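Glucose-6-phosphate 1-dehydrogenase (Mycobacterium avium, PDB 4LGV) probably catalyses the NADP-dependent oxidation of glucose 6-phosphate to 6-phosphogluconolactone, the first step of the oxidative pentose phosphate pathway. Local coordinates at residues L33-I38 with K45-A50; L189-F194 with E417-A422; F233-R238 with R301-V306; N254-V259 with L337-A342. All blocks are in the same frame, centred on the assembly; numbering follows the deposited sequence. Where two conformers were deposited one is given.

Contact 1 (L33-I38 with K45-A50)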
loop_
_atom_site.group_PDB
_atom_site.type_symbol
_atom_site.label_atom_id
_atom_site.label_comp_id
_atom_site.label_asym_id
_atom_site.label_seq_id
_atom_site.Cartn_x
_atom_site.Cartn_y
_atom_site.Cartn_z
ATOM N N LEU A 33 -5.801 -49.345 17.165
ATOM C CA LEU A 33 -5.024 -49.196 15.946
ATOM C C LEU A 33 -4.969 -50.566 15.239
ATOM O O LEU A 33 -4.473 -51.550 15.807
ATOM C CB LEU A 33 -3.613 -48.696 16.263
ATOM C CG LEU A 33 -2.645 -48.584 15.070
ATOM C CD1 LEU A 33 -3.164 -47.647 14.001
ATOM C CD2 LEU A 33 -1.279 -48.085 15.530
ATOM N N VAL A 34 -5.393 -50.595 13.988
ATOM C CA VAL A 34 -5.359 -51.791 13.198
ATOM C C VAL A 34 -4.475 -51.558 11.978
ATOM O O VAL A 34 -4.788 -50.696 11.132
ATOM C CB VAL A 34 -6.784 -52.164 12.726
ATOM C CG1 VAL A 34 -6.737 -53.402 11.908
ATOM C CG2 VAL A 34 -7.722 -52.326 13.919
ATOM N N ILE A 35 -3.399 -52.345 11.849
ATOM C CA ILE A 35 -2.413 -52.109 10.788
ATOM C C ILE A 35 -2.425 -53.218 9.779
ATOM O O ILE A 35 -2.000 -54.325 10.087
ATOM C CB ILE A 35 -0.965 -52.032 11.360
ATOM C CG1 ILE A 35 -0.868 -50.914 12.369
ATOM C CG2 ILE A 35 0.051 -51.782 10.253
ATOM C CD1 ILE A 35 0.416 -50.869 13.163
ATOM N N PHE A 36 -2.892 -52.920 8.572
ATOM C CA PHE A 36 -2.795 -53.864 7.473
ATOM C C PHE A 36 -1.445 -53.707 6.829
ATOM O O PHE A 36 -1.058 -52.590 6.446
ATOM C CB PHE A 36 -3.881 -53.640 6.437
ATOM C CG PHE A 36 -5.265 -54.058 6.887
ATOM C CD1 PHE A 36 -5.964 -53.332 7.834
ATOM C CD2 PHE A 36 -5.869 -55.212 6.362
ATOM C CE1 PHE A 36 -7.238 -53.730 8.253
ATOM C CE2 PHE A 36 -7.145 -55.608 6.773
ATOM C CZ PHE A 36 -7.833 -54.867 7.720
ATOM N N GLY A 37 -0.723 -54.824 6.712
ATOM C CA GLY A 37 0.604 -54.848 6.069
ATOM C C GLY A 37 1.760 -54.855 7.070
ATOM O O GLY A 37 2.849 -54.429 6.759
ATOM N N ILE A 38 1.513 -55.396 8.254
ATOM C CA ILE A 38 2.447 -55.310 9.390
ATOM C C ILE A 38 3.735 -56.114 9.177
ATOM O O ILE A 38 4.733 -55.880 9.868
ATOM C CB ILE A 38 1.732 -55.738 10.693
ATOM C CG1 ILE A 38 2.517 -55.349 11.919
ATOM C CG2 ILE A 38 1.510 -57.233 10.707
ATOM C CD1 ILE A 38 2.574 -53.881 12.163
ATOM N N LYS A 45 10.937 -50.884 7.975
ATOM C CA LYS A 45 11.854 -49.736 7.892
ATOM C C LYS A 45 11.437 -48.676 8.929
ATOM O O LYS A 45 12.299 -48.172 9.637
ATOM C CB LYS A 45 11.990 -49.157 6.462
ATOM N N MET A 46 10.126 -48.426 9.065
ATOM C CA MET A 46 9.608 -47.300 9.798
ATOM C C MET A 46 8.591 -47.639 10.890
ATOM O O MET A 46 8.686 -47.101 12.000
ATOM C CB MET A 46 8.929 -46.279 8.826
ATOM C CG MET A 46 9.815 -45.622 7.759
ATOM S SD MET A 46 11.165 -44.531 8.316
ATOM C CE MET A 46 10.602 -43.893 9.862
ATOM N N THR A 47 7.558 -48.419 10.588
ATOM C CA THR A 47 6.388 -48.430 11.501
ATOM C C THR A 47 6.695 -48.986 12.883
ATOM O O THR A 47 6.342 -48.393 13.902
ATOM C CB THR A 47 5.192 -49.179 10.908
ATOM O OG1 THR A 47 4.985 -48.751 9.558
ATOM C CG2 THR A 47 3.978 -48.944 11.717
ATOM N N PHE A 48 7.389 -50.120 12.928
ATOM C CA PHE A 48 7.780 -50.699 14.215
ATOM C C PHE A 48 8.609 -49.746 15.091
ATOM O O PHE A 48 8.322 -49.562 16.291
ATOM C CB PHE A 48 8.523 -51.987 14.028
ATOM C CG PHE A 48 7.640 -53.152 13.709
ATOM C CD1 PHE A 48 6.584 -53.471 14.512
ATOM C CD2 PHE A 48 7.922 -53.973 12.621
ATOM C CE1 PHE A 48 5.796 -54.541 14.226
ATOM C CE2 PHE A 48 7.120 -55.072 12.332
ATOM C CZ PHE A 48 6.050 -55.346 13.134
ATOM N N ARG A 49 9.611 -49.131 14.499
ATOM C CA ARG A 49 10.395 -48.103 15.198
ATOM C C ARG A 49 9.543 -46.933 15.716
ATOM O O ARG A 49 9.685 -46.493 16.858
ATOM C CB ARG A 49 11.470 -47.568 14.256
ATOM C CG ARG A 49 12.529 -46.756 14.974
ATOM C CD ARG A 49 13.297 -45.881 14.005
ATOM N NE ARG A 49 14.266 -45.109 14.724
ATOM C CZ ARG A 49 15.244 -44.400 14.170
ATOM N NH1 ARG A 49 15.373 -44.326 12.839
ATOM N NH2 ARG A 49 16.073 -43.721 14.958
ATOM N N ALA A 50 8.632 -46.457 14.889
ATOM C CA ALA A 50 7.744 -45.352 15.270
ATOM C C ALA A 50 6.827 -45.730 16.442
ATOM O O ALA A 50 6.715 -44.960 17.385
ATOM C CB ALA A 50 6.927 -44.932 14.091
#
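The ring of Phe-48 meets Ile-38 at its far end: CZ and CE1 receive the CG1-CD1 arm, while CZ and CE2 lie near the backbone carbonyl of the same isoleucine. Beyond Ile-38, the ring is packed by Leu-77, Ala-81, Ala-84 and Ile-85 of helix 74-87. This is the first beta-alpha turn of a Rossmann fold, in which strand 32-36 runs into helix 41-56 through the glycine-containing loop that, as in other Rossmann enzymes of this family, probably runs past the dinucleotide. Gly-37, in this loop, has phi 101°, where a CB would collide with the carbonyl oxygen of Phe-36. Ile-38 sends CG1 anti to its own N (chi1 -166°), which swings this branch over to the helix, and the two side chains cross at about a right angle. Its CD1 lies 3.9 Å from Phe-48 CE1. Ile-38 O approaches Phe-48 CE2 to 3.5 Å as plain packing, without a hydrogen bond. On the strand, Ile-35 points at Thr-47, methyl to methyl, with Ile-35 CD1 4.3 Å from Thr-47 CG2. The threonine hydroxyl is engaged by Tyr-416 OH and Glu-135 OE1, which leaves CG2 as the part that meets the strand. All four touching residues are buried; no hydrogen bond joins the two segments, and the side-chain contacts are apolar. The closest side-chain atoms are Ile-38 CG1 and Phe-48 CZ, 3.7 Å apart.

Contact 2 (L189-F194 with E417-A422)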
loop_
_atom_site.group_PDB
_atom_site.type_symbol
_atom_site.label_atom_id
_atom_site.label_comp_id
_atom_site.label_asym_id
_atom_site.label_seq_id
_atom_site.Cartn_x
_atom_site.Cartn_y
_atom_site.Cartn_z
ATOM N N LEU A 189 -7.446 -40.356 5.524
ATOM C CA LEU A 189 -6.170 -39.734 5.809
ATOM C C LEU A 189 -5.110 -40.252 4.843
ATOM O O LEU A 189 -4.673 -41.418 4.903
ATOM C CB LEU A 189 -5.760 -40.051 7.242
ATOM C CG LEU A 189 -6.789 -39.733 8.332
ATOM C CD1 LEU A 189 -6.346 -40.210 9.705
ATOM C CD2 LEU A 189 -7.012 -38.279 8.395
ATOM N N ARG A 190 -4.704 -39.384 3.929
ATOM C CA ARG A 190 -3.765 -39.798 2.900
ATOM C C ARG A 190 -2.352 -39.510 3.395
ATOM O O ARG A 190 -1.960 -38.359 3.472
ATOM C CB ARG A 190 -4.064 -39.077 1.599
ATOM C CG ARG A 190 -5.507 -39.263 1.172
ATOM C CD ARG A 190 -5.819 -38.518 -0.110
ATOM N NE ARG A 190 -7.204 -38.740 -0.513
ATOM C CZ ARG A 190 -8.256 -38.099 0.004
ATOM N NH1 ARG A 190 -8.127 -37.136 0.929
ATOM N NH2 ARG A 190 -9.448 -38.393 -0.437
ATOM N N VAL A 191 -1.612 -40.566 3.751
ATOM C CA VAL A 191 -0.338 -40.439 4.429
ATOM C C VAL A 191 0.806 -40.241 3.428
ATOM O O VAL A 191 1.063 -41.100 2.544
ATOM C CB VAL A 191 -0.043 -41.703 5.240
ATOM C CG1 VAL A 191 1.252 -41.565 6.014
ATOM C CG2 VAL A 191 -1.187 -42.031 6.225
ATOM N N ASP A 192 1.475 -39.102 3.546
ATOM C CA ASP A 192 2.641 -38.799 2.717
ATOM C C ASP A 192 3.719 -38.337 3.662
ATOM O O ASP A 192 3.606 -37.270 4.254
ATOM C CB ASP A 192 2.302 -37.716 1.689
ATOM C CG ASP A 192 3.471 -37.390 0.739
ATOM O OD1 ASP A 192 4.643 -37.610 1.091
ATOM O OD2 ASP A 192 3.197 -36.932 -0.395
ATOM N N HIS A 193 4.760 -39.160 3.820
ATOM C CA HIS A 193 5.790 -38.897 4.822
ATOM C C HIS A 193 6.414 -37.535 4.674
ATOM O O HIS A 193 6.726 -36.915 5.667
ATOM C CB HIS A 193 6.857 -39.978 4.782
ATOM C CG HIS A 193 6.280 -41.335 4.919
ATOM N ND1 HIS A 193 6.968 -42.468 4.567
ATOM C CD2 HIS A 193 5.043 -41.735 5.310
ATOM C CE1 HIS A 193 6.179 -43.509 4.740
ATOM N NE2 HIS A 193 5.011 -43.094 5.196
ATOM N N PHE A 194 6.553 -37.049 3.428
ATOM C CA PHE A 194 7.093 -35.695 3.223
ATOM C C PHE A 194 6.301 -34.603 3.961
ATOM O O PHE A 194 6.886 -33.705 4.541
ATOM C CB PHE A 194 7.201 -35.339 1.764
ATOM C CG PHE A 194 8.306 -36.062 1.048
ATOM C CD1 PHE A 194 9.627 -35.875 1.401
ATOM C CD2 PHE A 194 8.033 -36.899 0.015
ATOM C CE1 PHE A 194 10.644 -36.538 0.741
ATOM C CE2 PHE A 194 9.038 -37.577 -0.634
ATOM C CZ PHE A 194 10.352 -37.400 -0.292
ATOM N N GLU A 417 6.610 -40.715 12.670
ATOM C CA GLU A 417 5.891 -40.823 13.956
ATOM C C GLU A 417 4.905 -39.675 14.201
ATOM O O GLU A 417 3.832 -39.865 14.785
ATOM C CB GLU A 417 6.880 -40.937 15.131
ATOM C CG GLU A 417 7.746 -39.718 15.372
ATOM C CD GLU A 417 8.892 -39.958 16.358
ATOM O OE1 GLU A 417 8.939 -41.046 16.881
ATOM O OE2 GLU A 417 9.738 -39.063 16.606
ATOM N N ARG A 418 5.271 -38.463 13.792
ATOM C CA ARG A 418 4.363 -37.328 13.908
ATOM C C ARG A 418 3.057 -37.585 13.134
ATOM O O ARG A 418 1.975 -37.298 13.613
ATOM C CB ARG A 418 5.070 -36.096 13.355
ATOM C CG ARG A 418 4.293 -34.812 13.434
ATOM C CD ARG A 418 5.069 -33.703 12.768
ATOM N NE ARG A 418 4.345 -32.456 12.878
ATOM C CZ ARG A 418 4.403 -31.437 12.020
ATOM N NH1 ARG A 418 5.137 -31.505 10.900
ATOM N NH2 ARG A 418 3.735 -30.342 12.289
ATOM N N LEU A 419 3.155 -38.114 11.919
ATOM C CA LEU A 419 1.962 -38.401 11.112
ATOM C C LEU A 419 1.098 -39.481 11.719
ATOM O O LEU A 419 -0.131 -39.369 11.716
ATOM C CB LEU A 419 2.345 -38.844 9.698
ATOM C CG LEU A 419 2.814 -37.727 8.807
ATOM C CD1 LEU A 419 3.407 -38.280 7.534
ATOM C CD2 LEU A 419 1.698 -36.773 8.462
ATOM N N LEU A 420 1.740 -40.512 12.268
ATOM C CA LEU A 420 1.008 -41.648 12.847
ATOM C C LEU A 420 0.246 -41.203 14.048
ATOM O O LEU A 420 -0.905 -41.582 14.253
ATOM C CB LEU A 420 1.957 -42.787 13.292
ATOM C CG LEU A 420 1.926 -44.096 12.533
ATOM C CD1 LEU A 420 2.754 -45.116 13.308
ATOM C CD2 LEU A 420 0.513 -44.626 12.331
ATOM N N TYR A 421 0.910 -40.409 14.875
ATOM C CA TYR A 421 0.279 -39.894 16.090
ATOM C C TYR A 421 -0.881 -38.969 15.714
ATOM O O TYR A 421 -1.974 -39.057 16.290
ATOM C CB TYR A 421 1.316 -39.180 16.947
ATOM C CG TYR A 421 0.796 -38.612 18.252
ATOM C CD1 TYR A 421 0.697 -39.392 19.395
ATOM C CD2 TYR A 421 0.416 -37.271 18.342
ATOM C CE1 TYR A 421 0.247 -38.873 20.603
ATOM C CE2 TYR A 421 -0.040 -36.738 19.542
ATOM C CZ TYR A 421 -0.108 -37.548 20.671
ATOM O OH TYR A 421 -0.591 -37.014 21.854
ATOM N N ALA A 422 -0.655 -38.087 14.745
ATOM C CA ALA A 422 -1.704 -37.159 14.341
ATOM C C ALA A 422 -2.915 -37.940 13.790
ATOM O O ALA A 422 -4.070 -37.593 14.050
ATOM C CB ALA A 422 -1.180 -36.187 13.310
#
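Leu-419 points from helix 413-424 toward the end of strand 188-191 and the loop after it, and a single methyl, CD1, does all the close touching of Val-191, Asp-192 and His-193. The strand is the last of the parallel Rossmann sheet. It leads here into the family's Asp-His-aromatic signature, which in relatives lines the glucose 6-phosphate site. With CG anti to its carbonyl carbon (chi1 -75°) and the chain extended beyond it, Leu-419 reaches out from the helix so that CD1 lands where the chain turns. There CD1 packs 3.4 Å from Asp-192 O and 3.7 Å from His-193 CA, so it leans on backbone more than on side chains. Val-191 flanks it through CG1, 4.2 Å from Leu-419 CD1. The imidazole of His-193 has the methyl at its edge, near the ring plane, although two conformers of this residue were deposited and the ring contact is less certain. In the conformer considered, NE2 is bonded to Glu-162 OE1. Asp-192 turns its side chain away from the helix, where OD2 meets Asn-254 ND2 and OD1 meets Lys-163 NZ in a salt bridge. The same carboxylate also fixes the turn locally as an Asx turn. Phe-194 N donates to Asp-192 OD1 over 3.1 Å on the anti side, 29° out of the carboxylate plane and bent to 137° at the hydrogen.

Contact 3 (F233-R238 with R301-V306)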
loop_
_atom_site.group_PDB
_atom_site.type_symbol
_atom_site.label_atom_id
_atom_site.label_comp_id
_atom_site.label_asym_id
_atom_site.label_seq_id
_atom_site.Cartn_x
_atom_site.Cartn_y
_atom_site.Cartn_z
ATOM N N PHE A 233 21.399 -37.729 -1.742
ATOM C CA PHE A 233 21.489 -39.187 -1.827
ATOM C C PHE A 233 20.643 -39.632 -3.021
ATOM O O PHE A 233 19.780 -38.884 -3.511
ATOM C CB PHE A 233 21.041 -39.884 -0.531
ATOM C CG PHE A 233 19.744 -39.341 0.056
ATOM C CD1 PHE A 233 18.512 -39.812 -0.382
ATOM C CD2 PHE A 233 19.762 -38.347 1.039
ATOM C CE1 PHE A 233 17.326 -39.332 0.136
ATOM C CE2 PHE A 233 18.584 -37.854 1.563
ATOM C CZ PHE A 233 17.352 -38.342 1.117
ATOM N N GLY A 234 20.955 -40.822 -3.514
ATOM C CA GLY A 234 20.247 -41.423 -4.619
ATOM C C GLY A 234 19.155 -42.323 -4.074
ATOM O O GLY A 234 18.681 -42.144 -2.971
ATOM N N ILE A 235 18.739 -43.277 -4.879
ATOM C CA ILE A 235 17.735 -44.263 -4.499
ATOM C C ILE A 235 18.441 -45.477 -3.874
ATOM O O ILE A 235 19.080 -46.264 -4.572
ATOM C CB ILE A 235 16.925 -44.654 -5.750
ATOM C CG1 ILE A 235 16.152 -43.429 -6.235
ATOM C CG2 ILE A 235 15.885 -45.700 -5.454
ATOM C CD1 ILE A 235 16.811 -42.746 -7.392
ATOM N N GLU A 236 18.334 -45.612 -2.553
ATOM C CA GLU A 236 19.048 -46.673 -1.800
ATOM C C GLU A 236 18.328 -48.024 -1.917
ATOM O O GLU A 236 18.965 -49.070 -2.000
ATOM C CB GLU A 236 19.227 -46.292 -0.313
ATOM N N ASP A 237 17.003 -47.993 -1.960
ATOM C CA ASP A 237 16.216 -49.219 -2.031
ATOM C C ASP A 237 14.965 -48.947 -2.832
ATOM O O ASP A 237 14.654 -47.795 -3.174
ATOM C CB ASP A 237 15.865 -49.722 -0.628
ATOM N N ARG A 238 14.254 -50.012 -3.158
ATOM C CA ARG A 238 12.971 -49.864 -3.810
ATOM C C ARG A 238 13.100 -49.120 -5.165
ATOM O O ARG A 238 12.208 -48.340 -5.572
ATOM C CB ARG A 238 12.020 -49.131 -2.853
ATOM N N ARG A 301 23.491 -39.757 -13.383
ATOM C CA ARG A 301 24.352 -40.783 -13.978
ATOM C C ARG A 301 24.589 -41.864 -12.934
ATOM O O ARG A 301 25.033 -41.582 -11.805
ATOM C CB ARG A 301 25.680 -40.193 -14.461
ATOM N N GLY A 302 24.245 -43.099 -13.306
ATOM C CA GLY A 302 24.268 -44.227 -12.362
ATOM C C GLY A 302 22.892 -44.726 -11.964
ATOM O O GLY A 302 22.764 -45.798 -11.395
ATOM N N TYR A 303 21.859 -43.928 -12.235
ATOM C CA TYR A 303 20.489 -44.276 -11.853
ATOM C C TYR A 303 20.045 -45.571 -12.507
ATOM O O TYR A 303 19.425 -46.401 -11.859
ATOM C CB TYR A 303 19.516 -43.145 -12.214
ATOM C CG TYR A 303 18.066 -43.517 -12.039
ATOM C CD1 TYR A 303 17.524 -43.735 -10.779
ATOM C CD2 TYR A 303 17.236 -43.652 -13.142
ATOM C CE1 TYR A 303 16.193 -44.090 -10.619
ATOM C CE2 TYR A 303 15.910 -44.005 -12.995
ATOM C CZ TYR A 303 15.396 -44.225 -11.730
ATOM O OH TYR A 303 14.076 -44.568 -11.609
ATOM N N THR A 304 20.383 -45.734 -13.785
ATOM C CA THR A 304 20.032 -46.921 -14.523
ATOM C C THR A 304 20.739 -48.206 -14.021
ATOM O O THR A 304 20.279 -49.295 -14.340
ATOM C CB THR A 304 20.347 -46.777 -16.018
ATOM O OG1 THR A 304 21.701 -46.328 -16.163
ATOM C CG2 THR A 304 19.405 -45.786 -16.668
ATOM N N GLU A 305 21.800 -48.083 -13.225
ATOM C CA GLU A 305 22.457 -49.257 -12.632
ATOM C C GLU A 305 21.901 -49.600 -11.225
ATOM O O GLU A 305 22.346 -50.546 -10.591
ATOM C CB GLU A 305 24.000 -49.092 -12.625
ATOM N N VAL A 306 20.912 -48.854 -10.741
ATOM C CA VAL A 306 20.253 -49.177 -9.469
ATOM C C VAL A 306 19.353 -50.422 -9.648
ATOM O O VAL A 306 18.504 -50.474 -10.545
ATOM C CB VAL A 306 19.425 -47.980 -8.950
ATOM C CG1 VAL A 306 18.563 -48.357 -7.742
ATOM C CG2 VAL A 306 20.336 -46.812 -8.606
#
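Ile-235 and Val-306 come closest in the backbone, CA to CA 7.4 Å, where two loop segments of the chain pass each other. Residues 233-238 form no helix or strand up to Arg-238, which takes the N-cap position before helix 239-243. Segment 301-306 instead winds through a short 3-10 turn at 303-305. In it Glu-305 N bonds to Gly-302 O, and Val-306 N to Tyr-303 O, both at 3.1 Å. Gly-302 enters the turn with phi 109°, a conformation in which a CB would press on the carbonyl oxygen of Arg-301. These loops extend from strands 222-230 and 295-300 of the large mixed sheet in the C-terminal domain, a beta+alpha fold, and the contact lies about 21 Å from the centre of the chain. Ile-235 faces the turn and carries the contact on two branches. Its CD1 sits at the edge of the Tyr-303 ring, near the ring plane, 3.5 Å from CE1 and 3.6 Å from CD1 of that tyrosine. A chi2 of 100°, off the staggered values, puts the methyl there. On the other branch, Ile-235 CG2 is 4.4 Å from Val-306 CG1, which also packs 3.8 Å from Ile-235 O. Tyr-303 reaches on to helix 239-243, where its OH bonds to Asp-243 OD1 and its side chain touches Tyr-242. Ile-235 N is bonded to Tyr-300 OH.

Contact 4 (N254-V259 with L337-A342)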
loop_
_atom_site.group_PDB
_atom_site.type_symbol
_atom_site.label_atom_id
_atom_site.label_comp_id
_atom_site.label_asym_id
_atom_site.label_seq_id
_atom_site.Cartn_x
_atom_site.Cartn_y
_atom_site.Cartn_z
ATOM N N ASN A 254 2.259 -33.362 -4.488
ATOM C CA ASN A 254 1.675 -33.214 -3.149
ATOM C C ASN A 254 2.567 -32.317 -2.277
ATOM O O ASN A 254 2.192 -31.205 -1.954
ATOM C CB ASN A 254 1.447 -34.593 -2.508
ATOM C CG ASN A 254 0.490 -34.553 -1.348
ATOM O OD1 ASN A 254 -0.417 -33.750 -1.330
ATOM N ND2 ASN A 254 0.696 -35.413 -0.364
ATOM N N HIS A 255 3.761 -32.789 -1.932
ATOM C CA HIS A 255 4.620 -32.092 -0.952
ATOM C C HIS A 255 4.915 -30.637 -1.295
ATOM O O HIS A 255 4.565 -29.725 -0.524
ATOM C CB HIS A 255 5.927 -32.873 -0.778
ATOM C CG HIS A 255 6.870 -32.306 0.242
ATOM N ND1 HIS A 255 6.460 -31.887 1.482
ATOM C CD2 HIS A 255 8.220 -32.130 0.221
ATOM C CE1 HIS A 255 7.502 -31.443 2.170
ATOM N NE2 HIS A 255 8.586 -31.599 1.437
ATOM N N LEU A 256 5.548 -30.404 -2.439
ATOM C CA LEU A 256 6.044 -29.081 -2.732
ATOM C C LEU A 256 4.924 -28.122 -3.079
ATOM O O LEU A 256 4.981 -26.960 -2.707
ATOM C CB LEU A 256 7.111 -29.110 -3.823
ATOM C CG LEU A 256 8.421 -29.754 -3.455
ATOM C CD1 LEU A 256 9.454 -29.677 -4.581
ATOM C CD2 LEU A 256 9.016 -29.122 -2.215
ATOM N N LEU A 257 3.913 -28.591 -3.808
ATOM C CA LEU A 257 2.746 -27.734 -4.064
ATOM C C LEU A 257 1.995 -27.407 -2.780
ATOM O O LEU A 257 1.483 -26.306 -2.616
ATOM C CB LEU A 257 1.823 -28.380 -5.085
ATOM C CG LEU A 257 2.351 -28.322 -6.531
ATOM C CD1 LEU A 257 1.417 -29.060 -7.482
ATOM C CD2 LEU A 257 2.479 -26.881 -6.975
ATOM N N GLN A 258 1.980 -28.317 -1.835
ATOM C CA GLN A 258 1.364 -28.015 -0.527
ATOM C C GLN A 258 2.183 -26.949 0.223
ATOM O O GLN A 258 1.625 -26.114 0.889
ATOM C CB GLN A 258 1.236 -29.290 0.322
ATOM C CG GLN A 258 0.116 -30.220 -0.153
ATOM C CD GLN A 258 -1.201 -29.945 0.531
ATOM O OE1 GLN A 258 -1.245 -29.620 1.731
ATOM N NE2 GLN A 258 -2.294 -30.086 -0.213
ATOM N N VAL A 259 3.506 -27.035 0.115
ATOM C CA VAL A 259 4.407 -26.050 0.721
ATOM C C VAL A 259 4.168 -24.655 0.091
ATOM O O VAL A 259 4.013 -23.675 0.805
ATOM C CB VAL A 259 5.879 -26.418 0.555
ATOM C CG1 VAL A 259 6.787 -25.232 0.807
ATOM C CG2 VAL A 259 6.253 -27.497 1.549
ATOM N N LEU A 337 10.538 -23.896 -9.426
ATOM C CA LEU A 337 10.663 -25.005 -8.528
ATOM C C LEU A 337 11.681 -26.012 -9.071
ATOM O O LEU A 337 11.683 -26.284 -10.261
ATOM C CB LEU A 337 9.315 -25.625 -8.400
ATOM C CG LEU A 337 9.186 -26.771 -7.448
ATOM C CD1 LEU A 337 7.738 -26.793 -6.964
ATOM C CD2 LEU A 337 9.589 -28.071 -8.132
ATOM N N ARG A 338 12.561 -26.508 -8.193
ATOM C CA ARG A 338 13.493 -27.553 -8.543
ATOM C C ARG A 338 13.572 -28.548 -7.418
ATOM O O ARG A 338 13.571 -28.189 -6.226
ATOM C CB ARG A 338 14.869 -27.014 -8.876
ATOM C CG ARG A 338 15.589 -26.360 -7.731
ATOM C CD ARG A 338 16.954 -25.839 -8.157
ATOM N NE ARG A 338 17.537 -25.036 -7.079
ATOM C CZ ARG A 338 18.775 -24.580 -7.061
ATOM N NH1 ARG A 338 19.588 -24.839 -8.070
ATOM N NH2 ARG A 338 19.221 -23.877 -6.023
ATOM N N ALA A 339 13.549 -29.817 -7.802
ATOM C CA ALA A 339 13.627 -30.923 -6.849
ATOM C C ALA A 339 14.433 -32.064 -7.462
ATOM O O ALA A 339 14.285 -32.368 -8.637
ATOM C CB ALA A 339 12.248 -31.390 -6.496
ATOM N N GLY A 340 15.285 -32.701 -6.675
ATOM C CA GLY A 340 16.031 -33.816 -7.197
ATOM C C GLY A 340 16.887 -34.623 -6.263
ATOM O O GLY A 340 17.295 -34.155 -5.211
ATOM N N LYS A 341 17.151 -35.857 -6.694
ATOM C CA LYS A 341 18.044 -36.796 -6.010
ATOM C C LYS A 341 19.495 -36.544 -6.387
ATOM O O LYS A 341 19.797 -36.037 -7.464
ATOM C CB LYS A 341 17.700 -38.234 -6.404
ATOM C CG LYS A 341 16.270 -38.628 -6.081
ATOM C CD LYS A 341 16.071 -38.837 -4.579
ATOM C CE LYS A 341 14.692 -39.385 -4.309
ATOM N NZ LYS A 341 14.431 -39.515 -2.868
ATOM N N ALA A 342 20.383 -36.919 -5.482
ATOM C CA ALA A 342 21.822 -36.840 -5.707
ATOM C C ALA A 342 22.261 -35.406 -6.036
ATOM O O ALA A 342 23.063 -35.167 -6.953
ATOM C CB ALA A 342 22.253 -37.814 -6.805
#
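Leu-256 leaves helix 246-264 facing strand 335-340, and its side chain runs down between Leu-337 and Ala-339. The first atom, CB, already meets the strand, 4.0 Å from Leu-337 CD1. CG stands anti to the leucine's own carbonyl carbon (chi1 -69°), and from there the side chain reaches on to place CD1 against the sheet. This methyl is the busiest atom of the contact. It lies 3.8 Å from Ala-339 CB and 3.9 Å from Leu-337 CD2, with CG and CD1 of Leu-337 only slightly farther off. Leu-337, for its part, holds CG anti to its backbone N (chi1 -177°), lifting both methyls toward the helix. Its CD1 lies against both CB and CD1 of Leu-256, and its CD2 against CD1, so the two leucines slant across each other. Ala-339, two residues along the strand and on the same face, offers its CB methyl to the same Leu-256 CD1. The arrangement is helix-on-sheet packing in the C-terminal domain, where the helix lies over the mixed nine-stranded sheet. Met-229 of the adjoining strand 222-230 touches both Leu-256 and Ala-339, while Leu-337 and Ala-339 also touch Val-252 and Val-251 of the same helix. Every touching residue is buried, and no hydrogen bond or charge joins the two segments. The helix is therefore seated here by fit and burial of methyl groups, with no directional bond to set its register.

From the N terminus, contact 1 closes first, a short loop of six residues within the opening beta-alpha-beta unit. Contact 2 starts at the last strand of that parallel sheet and closes only more than 220 residues on, tying the sheet's edge to helix 413-424, from the C-terminal family region. Contacts 3 and 4 nest inside this long loop and cross, their segments alternating: contact 3 joins two loops that follow strands of the mixed sheet, contact 4 seats helix 246-264 on strand 335-340. Ala-50 CB packs on Glu-417 CB between contacts 1 and 2. Probable hydrogen bonds link contact 2 to 4, Asp-192 OD2 with Asn-254 ND2, and contact 3 to 4, Phe-233 O with Ala-342 N.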